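Local coordinates for protein BIFUNCTIONAL PROTEIN Proline utilization A (PutA) (Corynebacterium freiburgense, PDB 5UX5) that probably catalyses the two-step oxidation of proline to glutamate, joining an FAD-dependent proline dehydrogenase to an NAD-dependent aldehyde dehydrogenase in one chain, at residues A[139-142]-A[143-147]; A[167-170]-A[171-175]; A[327-330]-A[331-334]; A[333-336]-A[337-341]. One frame throughout, in Å; residues are numbered along the deposited sequence.

Interaction 1. Residues A[139-142]-A[143-147]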
loop_
_atom_site.group_PDB
_atom_site.type_symbol
_atom_site.label_atom_id
_atom_site.label_comp_id
_atom_site.label_asym_id
_atom_site.label_seq_id
_atom_site.Cartn_x
_atom_site.Cartn_y
_atom_site.Cartn_z
ATOM N N ASN A 139 -22.373 21.187 29.403
ATOM C CA ASN A 139 -23.709 21.153 29.990
ATOM C C ASN A 139 -24.383 22.508 29.893
ATOM O O ASN A 139 -25.605 22.578 29.717
ATOM C CB ASN A 139 -23.688 20.706 31.457
ATOM C CG ASN A 139 -23.465 19.215 31.628
ATOM O OD1 ASN A 139 -24.015 18.392 30.889
ATOM N ND2 ASN A 139 -22.732 18.857 32.667
ATOM N N LYS A 140 -23.604 23.591 29.979
ATOM C CA LYS A 140 -24.167 24.928 29.800
ATOM C C LYS A 140 -24.658 25.125 28.370
ATOM O O LYS A 140 -25.754 25.663 28.150
ATOM C CB LYS A 140 -23.107 25.974 30.165
ATOM C CG LYS A 140 -23.509 27.440 30.066
ATOM C CD LYS A 140 -22.264 28.340 30.198
ATOM C CE LYS A 140 -22.551 29.672 30.902
ATOM N NZ LYS A 140 -23.341 30.651 30.090
ATOM N N LEU A 141 -23.896 24.619 27.389
ATOM C CA LEU A 141 -24.299 24.767 26.000
ATOM C C LEU A 141 -25.503 23.900 25.678
ATOM O O LEU A 141 -26.315 24.274 24.826
ATOM C CB LEU A 141 -23.131 24.445 25.075
ATOM C CG LEU A 141 -23.398 24.494 23.570
ATOM C CD1 LEU A 141 -23.691 25.914 23.106
ATOM C CD2 LEU A 141 -22.214 23.887 22.826
ATOM N N LEU A 142 -25.645 22.744 26.338
ATOM C CA LEU A 142 -26.850 21.941 26.138
ATOM C C LEU A 142 -28.082 22.662 26.682
ATOM O O LEU A 142 -29.133 22.686 26.029
ATOM C CB LEU A 142 -26.690 20.559 26.782
ATOM C CG LEU A 142 -25.749 19.541 26.105
ATOM C CD1 LEU A 142 -24.940 18.711 27.101
ATOM C CD2 LEU A 142 -26.505 18.635 25.142
ATOM N N ASP A 143 -27.957 23.286 27.860
ATOM C CA ASP A 143 -29.066 24.050 28.432
ATOM C C ASP A 143 -29.402 25.269 27.582
ATOM O O ASP A 143 -30.572 25.505 27.249
ATOM C CB ASP A 143 -28.731 24.512 29.863
ATOM C CG ASP A 143 -28.740 23.383 30.882
ATOM O OD1 ASP A 143 -28.812 22.206 30.490
ATOM O OD2 ASP A 143 -28.670 23.679 32.087
ATOM N N GLU A 144 -28.384 26.047 27.211
ATOM C CA GLU A 144 -28.630 27.271 26.459
ATOM C C GLU A 144 -29.216 26.979 25.084
ATOM O O GLU A 144 -30.120 27.691 24.624
ATOM C CB GLU A 144 -27.342 28.083 26.360
ATOM C CG GLU A 144 -27.060 28.860 27.645
ATOM C CD GLU A 144 -25.665 29.464 27.707
ATOM O OE1 GLU A 144 -24.771 29.009 26.962
ATOM O OE2 GLU A 144 -25.470 30.395 28.517
ATOM N N SER A 145 -28.751 25.921 24.421
ATOM C CA SER A 145 -29.299 25.656 23.098
ATOM C C SER A 145 -30.666 24.978 23.172
ATOM O O SER A 145 -31.527 25.243 22.323
ATOM C CB SER A 145 -28.302 24.846 22.256
ATOM O OG SER A 145 -27.730 23.771 22.975
ATOM N N LYS A 146 -30.891 24.117 24.172
ATOM C CA LYS A 146 -32.228 23.562 24.381
ATOM C C LYS A 146 -33.225 24.672 24.641
ATOM O O LYS A 146 -34.383 24.603 24.212
ATOM C CB LYS A 146 -32.229 22.570 25.546
ATOM C CG LYS A 146 -33.557 21.838 25.784
ATOM C CD LYS A 146 -33.330 20.436 26.361
ATOM C CE LYS A 146 -34.628 19.808 26.865
ATOM N NZ LYS A 146 -34.424 18.712 27.876
ATOM N N ALA A 147 -32.787 25.708 25.346
ATOM C CA ALA A 147 -33.680 26.818 25.621
ATOM C C ALA A 147 -33.993 27.604 24.360
ATOM O O ALA A 147 -35.114 28.104 24.216
ATOM C CB ALA A 147 -33.056 27.735 26.667
#

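Interaction 2. Residues A[167-170]-A[171-175]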
loop_
_atom_site.group_PDB
_atom_site.type_symbol
_atom_site.label_atom_id
_atom_site.label_comp_id
_atom_site.label_asym_id
_atom_site.label_seq_id
_atom_site.Cartn_x
_atom_site.Cartn_y
_atom_site.Cartn_z
ATOM N N ALA A 167 -9.979 2.263 20.893
ATOM C CA ALA A 167 -11.337 1.984 20.434
ATOM C C ALA A 167 -12.287 1.816 21.613
ATOM O O ALA A 167 -13.449 2.245 21.565
ATOM C CB ALA A 167 -11.346 0.738 19.562
ATOM N N ASN A 168 -11.816 1.164 22.673
ATOM C CA ASN A 168 -12.631 1.043 23.861
ATOM C C ASN A 168 -12.875 2.404 24.495
ATOM O O ASN A 168 -13.926 2.633 25.120
ATOM C CB ASN A 168 -11.957 0.101 24.852
ATOM C CG ASN A 168 -12.741 -0.029 26.123
ATOM O OD1 ASN A 168 -12.343 0.480 27.179
ATOM N ND2 ASN A 168 -13.899 -0.654 26.024
ATOM N N ASN A 169 -11.905 3.311 24.354
ATOM C CA ASN A 169 -12.043 4.659 24.886
ATOM C C ASN A 169 -13.188 5.409 24.238
ATOM O O ASN A 169 -14.062 5.928 24.947
ATOM C CB ASN A 169 -10.736 5.419 24.717
ATOM C CG ASN A 169 -9.844 5.249 25.899
ATOM O OD1 ASN A 169 -10.174 4.510 26.835
ATOM N ND2 ASN A 169 -8.703 5.910 25.872
ATOM N N ARG A 170 -13.202 5.475 22.890
ATOM C CA ARG A 170 -14.295 6.156 22.197
ATOM C C ARG A 170 -15.639 5.605 22.636
ATOM O O ARG A 170 -16.561 6.371 22.926
ATOM C CB ARG A 170 -14.175 6.035 20.674
ATOM C CG ARG A 170 -12.921 6.613 20.140
ATOM C CD ARG A 170 -13.002 8.092 20.190
ATOM N NE ARG A 170 -11.837 8.629 19.536
ATOM C CZ ARG A 170 -11.896 9.127 18.323
ATOM N NH1 ARG A 170 -13.074 9.129 17.711
ATOM N NH2 ARG A 170 -10.804 9.599 17.737
ATOM N N LEU A 171 -15.753 4.276 22.724
ATOM C CA LEU A 171 -17.025 3.646 23.052
ATOM C C LEU A 171 -17.427 3.930 24.496
ATOM O O LEU A 171 -18.519 4.445 24.756
ATOM C CB LEU A 171 -16.935 2.144 22.813
ATOM C CG LEU A 171 -18.168 1.331 23.216
ATOM C CD1 LEU A 171 -19.382 1.779 22.426
ATOM C CD2 LEU A 171 -17.955 -0.163 23.075
ATOM N N THR A 172 -16.554 3.626 25.450
ATOM C CA THR A 172 -16.960 3.785 26.840
ATOM C C THR A 172 -17.235 5.247 27.153
ATOM O O THR A 172 -18.150 5.565 27.931
ATOM C CB THR A 172 -15.892 3.240 27.804
ATOM O OG1 THR A 172 -14.663 3.923 27.578
ATOM C CG2 THR A 172 -15.675 1.729 27.663
ATOM N N ARG A 173 -16.462 6.151 26.546
ATOM C CA ARG A 173 -16.655 7.573 26.811
ATOM C C ARG A 173 -17.925 8.106 26.154
ATOM O O ARG A 173 -18.573 9.014 26.704
ATOM C CB ARG A 173 -15.433 8.354 26.333
ATOM C CG ARG A 173 -14.180 8.097 27.126
ATOM C CD ARG A 173 -12.987 8.893 26.614
ATOM N NE ARG A 173 -11.805 8.572 27.416
ATOM C CZ ARG A 173 -10.548 8.704 27.012
ATOM N NH1 ARG A 173 -10.284 9.157 25.793
ATOM N NH2 ARG A 173 -9.557 8.364 27.825
ATOM N N THR A 174 -18.290 7.563 24.981
ATOM C CA THR A 174 -19.578 7.885 24.371
ATOM C C THR A 174 -20.720 7.347 25.212
ATOM O O THR A 174 -21.748 8.011 25.383
ATOM C CB THR A 174 -19.649 7.318 22.963
ATOM O OG1 THR A 174 -18.720 8.012 22.127
ATOM C CG2 THR A 174 -21.072 7.485 22.386
ATOM N N MET A 175 -20.536 6.148 25.765
ATOM C CA MET A 175 -21.507 5.591 26.695
ATOM C C MET A 175 -21.711 6.511 27.883
ATOM O O MET A 175 -22.844 6.698 28.337
ATOM C CB MET A 175 -21.054 4.216 27.182
ATOM C CG MET A 175 -21.142 3.122 26.139
ATOM S SD MET A 175 -20.503 1.545 26.730
ATOM C CE MET A 175 -21.648 1.090 28.018
#

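Interaction 3. Residues A[327-330]-A[331-334]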
loop_
_atom_site.group_PDB
_atom_site.type_symbol
_atom_site.label_atom_id
_atom_site.label_comp_id
_atom_site.label_asym_id
_atom_site.label_seq_id
_atom_site.Cartn_x
_atom_site.Cartn_y
_atom_site.Cartn_z
ATOM N N ASP A 327 -24.532 17.522 -5.964
ATOM C CA ASP A 327 -25.699 18.352 -5.706
ATOM C C ASP A 327 -26.960 17.710 -6.272
ATOM O O ASP A 327 -28.022 17.759 -5.644
ATOM C CB ASP A 327 -25.485 19.737 -6.310
ATOM C CG ASP A 327 -24.532 20.576 -5.500
ATOM O OD1 ASP A 327 -24.371 20.318 -4.283
ATOM O OD2 ASP A 327 -23.995 21.540 -6.065
ATOM N N ALA A 328 -26.839 17.063 -7.438
ATOM C CA ALA A 328 -27.976 16.418 -8.084
ATOM C C ALA A 328 -28.468 15.229 -7.278
ATOM O O ALA A 328 -29.676 15.076 -7.053
ATOM C CB ALA A 328 -27.598 15.979 -9.498
ATOM N N ASN A 329 -27.551 14.345 -6.883
ATOM C CA ASN A 329 -27.938 13.163 -6.129
ATOM C C ASN A 329 -28.471 13.536 -4.752
ATOM O O ASN A 329 -29.338 12.843 -4.211
ATOM C CB ASN A 329 -26.741 12.213 -6.011
ATOM C CG ASN A 329 -27.139 10.824 -5.536
ATOM O OD1 ASN A 329 -28.157 10.287 -5.961
ATOM N ND2 ASN A 329 -26.327 10.232 -4.672
ATOM N N PHE A 330 -27.946 14.607 -4.155
ATOM C CA PHE A 330 -28.497 15.092 -2.900
ATOM C C PHE A 330 -29.974 15.430 -3.076
ATOM O O PHE A 330 -30.808 15.079 -2.238
ATOM C CB PHE A 330 -27.690 16.302 -2.430
ATOM C CG PHE A 330 -27.813 16.616 -0.968
ATOM C CD1 PHE A 330 -27.038 15.956 -0.035
ATOM C CD2 PHE A 330 -28.701 17.593 -0.521
ATOM C CE1 PHE A 330 -27.146 16.276 1.321
ATOM C CE2 PHE A 330 -28.808 17.908 0.821
ATOM C CZ PHE A 330 -28.026 17.258 1.735
ATOM N N LEU A 331 -30.323 16.070 -4.193
ATOM C CA LEU A 331 -31.728 16.359 -4.457
ATOM C C LEU A 331 -32.505 15.095 -4.797
ATOM O O LEU A 331 -33.680 14.981 -4.438
ATOM C CB LEU A 331 -31.857 17.384 -5.576
ATOM C CG LEU A 331 -31.282 18.780 -5.332
ATOM C CD1 LEU A 331 -31.170 19.497 -6.647
ATOM C CD2 LEU A 331 -32.212 19.569 -4.485
ATOM N N ARG A 332 -31.888 14.141 -5.505
ATOM C CA ARG A 332 -32.613 12.907 -5.820
ATOM C C ARG A 332 -32.943 12.119 -4.559
ATOM O O ARG A 332 -34.063 11.613 -4.408
ATOM C CB ARG A 332 -31.834 12.029 -6.795
ATOM C CG ARG A 332 -32.545 10.705 -7.105
ATOM C CD ARG A 332 -31.835 9.871 -8.182
ATOM N NE ARG A 332 -30.434 9.636 -7.827
ATOM C CZ ARG A 332 -29.573 8.875 -8.508
ATOM N NH1 ARG A 332 -29.943 8.250 -9.607
ATOM N NH2 ARG A 332 -28.323 8.749 -8.086
ATOM N N MET A 333 -31.990 12.002 -3.638
ATOM C CA MET A 333 -32.259 11.217 -2.445
ATOM C C MET A 333 -33.298 11.887 -1.560
ATOM O O MET A 333 -34.171 11.219 -0.996
ATOM C CB MET A 333 -30.970 10.948 -1.679
ATOM C CG MET A 333 -29.968 10.151 -2.489
ATOM S SD MET A 333 -28.763 9.272 -1.476
ATOM C CE MET A 333 -28.019 10.620 -0.616
ATOM N N MET A 334 -33.221 13.207 -1.438
ATOM C CA MET A 334 -34.237 13.971 -0.727
ATOM C C MET A 334 -35.616 13.739 -1.341
ATOM O O MET A 334 -36.580 13.386 -0.646
ATOM C CB MET A 334 -33.841 15.437 -0.798
ATOM C CG MET A 334 -34.663 16.413 -0.100
ATOM S SD MET A 334 -33.875 17.959 -0.540
ATOM C CE MET A 334 -34.300 18.003 -2.249
#

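Interaction 4. Residues A[333-336]-A[337-341]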
loop_
_atom_site.group_PDB
_atom_site.type_symbol
_atom_site.label_atom_id
_atom_site.label_comp_id
_atom_site.label_asym_id
_atom_site.label_seq_id
_atom_site.Cartn_x
_atom_site.Cartn_y
_atom_site.Cartn_z
ATOM N N MET A 333 -31.990 12.002 -3.638
ATOM C CA MET A 333 -32.259 11.217 -2.445
ATOM C C MET A 333 -33.298 11.887 -1.560
ATOM O O MET A 333 -34.171 11.219 -0.996
ATOM C CB MET A 333 -30.970 10.948 -1.679
ATOM C CG MET A 333 -29.968 10.151 -2.489
ATOM S SD MET A 333 -28.763 9.272 -1.476
ATOM C CE MET A 333 -28.019 10.620 -0.616
ATOM N N MET A 334 -33.221 13.207 -1.438
ATOM C CA MET A 334 -34.237 13.971 -0.727
ATOM C C MET A 334 -35.616 13.739 -1.341
ATOM O O MET A 334 -36.580 13.386 -0.646
ATOM C CB MET A 334 -33.841 15.437 -0.798
ATOM C CG MET A 334 -34.663 16.413 -0.100
ATOM S SD MET A 334 -33.875 17.959 -0.540
ATOM C CE MET A 334 -34.300 18.003 -2.249
ATOM N N ASP A 335 -35.699 13.899 -2.660
ATOM C CA ASP A 335 -36.931 13.718 -3.410
ATOM C C ASP A 335 -37.583 12.373 -3.116
ATOM O O ASP A 335 -38.802 12.283 -2.934
ATOM C CB ASP A 335 -36.571 13.819 -4.892
ATOM C CG ASP A 335 -37.725 14.207 -5.767
ATOM O OD1 ASP A 335 -38.826 13.623 -5.632
ATOM O OD2 ASP A 335 -37.489 15.090 -6.621
ATOM N N TYR A 336 -36.784 11.313 -3.095
ATOM C CA TYR A 336 -37.316 9.963 -2.985
ATOM C C TYR A 336 -37.894 9.708 -1.596
ATOM O O TYR A 336 -38.933 9.045 -1.455
ATOM C CB TYR A 336 -36.198 8.970 -3.305
ATOM C CG TYR A 336 -36.511 7.488 -3.142
ATOM C CD1 TYR A 336 -36.519 6.877 -1.891
ATOM C CD2 TYR A 336 -36.710 6.681 -4.257
ATOM C CE1 TYR A 336 -36.783 5.521 -1.757
ATOM C CE2 TYR A 336 -36.962 5.325 -4.138
ATOM C CZ TYR A 336 -37.004 4.746 -2.884
ATOM O OH TYR A 336 -37.258 3.391 -2.784
ATOM N N ILE A 337 -37.237 10.230 -0.560
ATOM C CA ILE A 337 -37.452 9.736 0.792
ATOM C C ILE A 337 -38.503 10.583 1.505
ATOM O O ILE A 337 -39.201 10.089 2.401
ATOM C CB ILE A 337 -36.109 9.696 1.561
ATOM C CG1 ILE A 337 -36.140 8.673 2.691
ATOM C CG2 ILE A 337 -35.730 11.054 2.086
ATOM C CD1 ILE A 337 -36.360 7.288 2.191
ATOM N N LEU A 338 -38.634 11.856 1.114
ATOM C CA LEU A 338 -39.615 12.767 1.715
ATOM C C LEU A 338 -40.993 12.627 1.055
ATOM O O LEU A 338 -41.511 13.536 0.403
ATOM C CB LEU A 338 -39.121 14.203 1.645
ATOM C CG LEU A 338 -38.181 14.600 2.762
ATOM C CD1 LEU A 338 -37.839 16.056 2.599
ATOM C CD2 LEU A 338 -38.826 14.326 4.120
ATOM N N ARG A 339 -41.618 11.481 1.311
ATOM C CA ARG A 339 -42.935 11.107 0.820
ATOM C C ARG A 339 -43.704 10.459 1.952
ATOM O O ARG A 339 -43.108 9.966 2.917
ATOM C CB ARG A 339 -42.872 10.093 -0.322
ATOM C CG ARG A 339 -41.915 10.459 -1.321
ATOM C CD ARG A 339 -42.035 9.631 -2.558
ATOM N NE ARG A 339 -41.162 10.301 -3.497
ATOM C CZ ARG A 339 -41.287 10.266 -4.798
ATOM N NH1 ARG A 339 -42.264 9.574 -5.355
ATOM N NH2 ARG A 339 -40.418 10.933 -5.532
ATOM N N PRO A 340 -45.029 10.393 1.836
ATOM C CA PRO A 340 -45.793 9.598 2.806
ATOM C C PRO A 340 -45.514 8.114 2.678
ATOM O O PRO A 340 -45.542 7.401 3.687
ATOM C CB PRO A 340 -47.255 9.956 2.491
ATOM C CG PRO A 340 -47.183 11.248 1.787
ATOM C CD PRO A 340 -45.890 11.249 1.014
ATOM N N GLU A 341 -45.178 7.639 1.477
ATOM C CA GLU A 341 -44.817 6.235 1.306
ATOM C C GLU A 341 -43.731 5.807 2.295
ATOM O O GLU A 341 -43.711 4.652 2.743
ATOM C CB GLU A 341 -44.355 5.990 -0.139
ATOM C CG GLU A 341 -43.874 4.571 -0.379
ATOM C CD GLU A 341 -43.470 4.282 -1.816
ATOM O OE1 GLU A 341 -43.092 3.115 -2.082
ATOM O OE2 GLU A 341 -43.535 5.200 -2.671
#

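Interaction 1. Residues A[139-142]-A[143-147]
K140 and E144 pair one turn apart on helix 136-147, an i, i+4 salt bridge on an exposed side of this helix in the proline dehydrogenase TIM barrel. E144 is the side chain to follow. Its CB sits 3.4 Å from K140 O, the carbonyl oxygen that also takes the E144 backbone N-H in a routine helical bond, and CG stays close to the same oxygen. From there the chain runs extended and tips back along the helix, since CG is placed beside the backbone N (chi1 -79°). CD therefore arrives 3.8 Å from K140 CG. E144 OE1 lies beside the aliphatic part of the lysine, 3.7 Å from K140 CG, while OE2 meets the ammonium. K140 leaves the backbone with CG anti to N, then bends at its last two torsions to bring the ammonium onto that oxygen.

One residue on, S145 N donates to L141 O at 3.0 Å; the serine OG is modelled too near the same oxygen to be trusted. The inner side of the helix rests on the barrel, where L141, L142 and S145 all touch L152 of strand 151-157. D143 turns to a different partner, forming a salt bridge with R182, and N139 OD1 accepts from N180. The lysine-glutamate bond itself spans 2.7 Å from K140 NZ to E144 OE2, on the syn side and 33° out of the carboxylate plane.

Interaction 2. Residues A[167-170]-A[171-175]
N169 lays its amide over one face of the R173 guanidinium, the two planes 29° apart and the side chains side by side, pointing the same way. N169 CG stands 3.6 Å above the plane over its centre, and N169 ND2 comes 3.3 Å from R173 NH2. Those two nitrogens are both donors, so this is stacking and not a hydrogen bond. R173 reaches the spot on a chain extended from CG to NE, having first grazed N169 O with CB and CG.

Two threonines turn back on the carbonyls four residues earlier. T172 OG1 donates to N168 O at 2.9 Å while T172 N meets the same oxygen from the opposite face of its plane; T174 OG1, at 2.8 Å, and T174 N treat R170 O likewise. Each threonine thus doubles one bond of helix 164-178, the connection of a beta-alpha-beta unit between barrel strands 151-157 and 185-189. With OG1 of T172 set between its backbone N and carbonyl carbon (chi1 58°), CG2 is left facing the N168 amide, 3.4 Å from N168 ND2.

Further out, E166 OE1 accepts from N169 ND2 and so steadies the amide of the stack. R170 sends NH2 to the carbonyl of E159, and T174 sits on V186 and I188 of strand 185-189. L171 packs against L213 of helix 202-221.

Interaction 3. Residues A[327-330]-A[331-334]
L331 reaches back to D327: its N-H donates to D327 O, and its CG rests 3.4 Å from that same oxygen. The leucine side chain also touches S447 and V448 of helix 438-450.

R332 makes a side-chain bond pair with N329. Bent at chi3 (55°), its chain swings the guanidinium round so that NE and NH2 grip one atom side-on: R332 NE lies 3.0 Å from N329 OD1, and R332 NH2 lies 2.6 Å from it. The oxygen sits in the guanidinium plane, whereas the amide stands steeply to it, with 77° between the planes. NE comes in the amide plane of N329 and NH2 well above it. N329 is held from its other end too, as ND2 donates to A266 O, which fixes the flip of the amide. R332 NH2 goes on to A455 O, and the guanidinium makes a cation-pi contact with F272.

M333 lays CG 3.3 Å from N329 O, the acceptor of its own N-H, and its sulfur passes N329 ND2 at 4.1 Å. M334 ends the walk with CB against F330 O and its side chain touching S359, A360 and L363 of helix 354-367. Helix 323-337 precedes strand 345-350 of the proline dehydrogenase barrel and borders the flavin site: the D327 carboxylate, paired with K299 and K323, belongs to a side chain about 4 Å from FAD.

Interaction 4. Residues A[333-336]-A[337-341]
The C-terminal end of helix 323-337, where D335 meets R339, runs into an inverse gamma turn centred on L338, the first residue to leave helical backbone angles on the way to strand 345-350. Before the break, M334 O takes two N-H groups: L338 N at 3.1 Å, nearly in line with the carbonyl, and I337 N at 3.2 Å, well above its plane. M333 O also receives I337 N.

R339, the last residue of the turn, sends its side chain back. That chain is extended from CG to NE, and R339 NE donates to D335 O over 3.1 Å, in a fairly straight bond (161°) with the oxygen in the guanidinium plane. NH2 makes weak approaches to the same carbonyl and to D335 OD1, but its modelled place is less sure, so the salt bridge is tentative. Firmer partners for that carboxylate are R451 at OD2 and R367 at OD1. On the apolar side, L338 CD1 touches M334 CG at 4.2 Å, and I337 packs on V345 and V347 of the strand.

A guanidinium bonded to a carbonyl of the last turn puts positive charge at the negative end of the helix dipole, which is probably favourable, and the arginines around D335 would tend to keep its buried carboxylate ionised.

All four contacts belong to the proline dehydrogenase barrel, none to the half that binds NAD. Interactions 3 and 4 follow one another along helix 323-337, the second running off its end: they share M333 and M334, and their centres lie about 11 Å apart. Interactions 1 and 2 sit on helices 136-147 and 164-178, which flank strand 151-157 in sequence, with centres about 23 Å apart and no direct touch; their centres lie about 32 to 34 Å from those of the other pair. Relative to the flavin they differ: the D327 side chain in interaction 3 is about 4 Å from FAD, M333 about 10 Å, R170 of interaction 2 about 12 Å and L141 of interaction 1 about 13 Å.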